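Local coordinates for putative sortase (PDB 2W1J), which probably catalyses the transpeptidation that joins pilin subunits covalently during pilus fibre assembly in Streptococcus pneumoniae, as a class C sortase, at residues C177-M181 with I182-R186. Sequence-based numbering, arbitrary orientation.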
loop_
_atom_site.group_PDB
_atom_site.type_symbol
_atom_site.label_atom_id
_atom_site.label_comp_id
_atom_site.label_asym_id
_atom_site.label_seq_id
_atom_site.Cartn_x
_atom_site.Cartn_y
_atom_site.Cartn_z
ATOM N N CYS A 177 12.391 -3.844 2.970
ATOM C CA CYS A 177 13.458 -4.552 3.670
ATOM C C CYS A 177 14.522 -3.587 4.167
ATOM O O CYS A 177 14.712 -2.508 3.603
ATOM C CB CYS A 177 14.092 -5.606 2.764
ATOM S SG CYS A 177 12.963 -6.943 2.359
ATOM N N THR A 178 15.231 -3.989 5.216
ATOM C CA THR A 178 16.240 -3.131 5.821
ATOM C C THR A 178 17.155 -4.015 6.676
ATOM O O THR A 178 16.803 -5.158 6.962
ATOM C CB THR A 178 15.541 -2.038 6.665
ATOM O OG1 THR A 178 16.317 -0.835 6.661
ATOM C CG2 THR A 178 15.261 -2.500 8.085
ATOM N N PRO A 179 18.351 -3.532 7.055
ATOM C CA PRO A 179 19.023 -2.330 6.570
ATOM C C PRO A 179 19.293 -2.410 5.071
ATOM O O PRO A 179 19.286 -3.498 4.491
ATOM C CB PRO A 179 20.359 -2.332 7.327
ATOM C CG PRO A 179 20.113 -3.197 8.545
ATOM C CD PRO A 179 19.144 -4.240 8.077
ATOM N N TYR A 180 19.558 -1.252 4.483
ATOM C CA TYR A 180 19.932 -1.140 3.085
ATOM C C TYR A 180 21.034 -2.158 2.760
ATOM O O TYR A 180 22.081 -2.192 3.417
ATOM C CB TYR A 180 20.397 0.301 2.851
ATOM C CG TYR A 180 20.970 0.603 1.483
ATOM C CD1 TYR A 180 20.158 0.645 0.361
ATOM C CD2 TYR A 180 22.331 0.852 1.323
ATOM C CE1 TYR A 180 20.686 0.931 -0.900
ATOM C CE2 TYR A 180 22.868 1.148 0.073
ATOM C CZ TYR A 180 22.040 1.174 -1.034
ATOM O OH TYR A 180 22.570 1.457 -2.271
ATOM N N MET A 181 20.781 -2.993 1.756
ATOM C CA MET A 181 21.781 -3.944 1.254
ATOM C C MET A 181 22.178 -4.994 2.277
ATOM O O MET A 181 23.229 -5.631 2.152
ATOM C CB MET A 181 22.993 -3.224 0.663
ATOM C CG MET A 181 22.599 -2.376 -0.523
ATOM S SD MET A 181 21.993 -3.327 -1.936
ATOM C CE MET A 181 21.544 -2.000 -3.045
ATOM N N ILE A 182 21.286 -5.221 3.241
ATOM C CA ILE A 182 21.455 -6.277 4.230
ATOM C C ILE A 182 20.172 -7.113 4.297
ATOM O O ILE A 182 20.221 -8.341 4.157
ATOM C CB ILE A 182 21.836 -5.706 5.608
ATOM C CG1 ILE A 182 23.151 -4.916 5.506
ATOM C CG2 ILE A 182 21.892 -6.813 6.670
ATOM C CD1 ILE A 182 24.389 -5.752 5.422
ATOM N N ASN A 183 19.034 -6.454 4.530
ATOM C CA ASN A 183 17.714 -7.050 4.266
ATOM C C ASN A 183 17.295 -8.167 5.209
ATOM O O ASN A 183 16.383 -8.940 4.900
ATOM C CB ASN A 183 17.630 -7.547 2.822
ATOM C CG ASN A 183 17.768 -6.431 1.820
ATOM O OD1 ASN A 183 17.473 -5.278 2.104
ATOM N ND2 ASN A 183 18.214 -6.779 0.613
ATOM N N THR A 184 17.903 -8.197 6.383
ATOM C CA THR A 184 17.583 -9.205 7.386
ATOM C C THR A 184 16.306 -8.845 8.147
ATOM O O THR A 184 15.704 -9.709 8.797
ATOM C CB THR A 184 18.731 -9.318 8.397
ATOM O OG1 THR A 184 19.123 -7.999 8.783
ATOM C CG2 THR A 184 19.937 -10.043 7.777
ATOM N N HIS A 185 15.900 -7.581 8.061
ATOM C CA HIS A 185 14.787 -7.055 8.837
ATOM C C HIS A 185 13.844 -6.313 7.914
ATOM O O HIS A 185 14.047 -6.300 6.695
ATOM C CB HIS A 185 15.323 -6.161 9.950
ATOM C CG HIS A 185 16.086 -6.925 10.983
ATOM N ND1 HIS A 185 17.397 -7.314 10.799
ATOM C CD2 HIS A 185 15.698 -7.454 12.168
ATOM C CE1 HIS A 185 17.797 -8.005 11.852
ATOM N NE2 HIS A 185 16.785 -8.108 12.695
ATOM N N ARG A 186 12.812 -5.712 8.488
ATOM C CA ARG A 186 11.869 -4.923 7.696
ATOM C C ARG A 186 11.725 -3.546 8.323
ATOM O O ARG A 186 11.750 -3.405 9.554
ATOM C CB ARG A 186 10.488 -5.593 7.606
ATOM C CG ARG A 186 10.534 -7.056 7.151
ATOM C CD ARG A 186 10.974 -7.207 5.708
ATOM N NE ARG A 186 11.074 -8.612 5.300
ATOM C CZ ARG A 186 12.206 -9.276 5.094
ATOM N NH1 ARG A 186 13.383 -8.690 5.275
ATOM N NH2 ARG A 186 12.158 -10.549 4.704
HETATM O O HOH W 1 18.317 -3.325 0.456
#
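The side chains of Cys-177 and Arg-186 meet where the hairpin of strands 170-178 and 185-194 opens into its turn. Cys-177 has two conformers. In the one described here, SG lies over one face of the guanidinium, offset toward its rim and 3.4 Å from NH1 of Arg-186. SG sits beside its own backbone N (chi1 -66°), while the Arg-186 chain bends at chi2 (-68°) and folds back toward it.

Backbone bonds close the hairpin. Thr-178 N donates to His-185 O (3.0 Å), and His-185 N returns a bond to Thr-178 O (2.8 Å). Opposite Thr-178 the returning strand spends two residues, Thr-184 and His-185, which makes a classic beta bulge. Pro-179, which follows a cis peptide bond, accepts twice at its carbonyl. Ile-182 N reaches Pro-179 O at 2.9 Å from above the carbonyl plane and closes a type II turn; Asn-183 N bonds in that plane.

Side-chain polar groups tie the turn further. NH1 of Arg-186 bonds to Asn-183 O (3.0 Å) and His-185 O (2.9 Å), both near the guanidinium plane. NH1 and Thr-178 N reach His-185 O from opposite faces of its carbonyl. A water links Met-181 N to Asn-183 OD1. Thr-184 OG1 and His-185 ND1 share a hydrogen bond of 2.7 Å.

Apolar contact is modest: Pro-179 CD packs on Ile-182 CB at 3.9 Å.

Cys-177 ends a Thr-Leu-Leu-Thr-Cys sequence, the sortase signature, consistent with the nucleophile; Arg-186 fits the partner arginine. Trp-44 touches both residues, as in the lid of pilus sortases. The two bonds at NH1, with the Asp-42 salt bridge at NH2, restrain the guanidinium plane. In this conformer one face then lies against the cysteine sulfur, in what is probably the lidded active site.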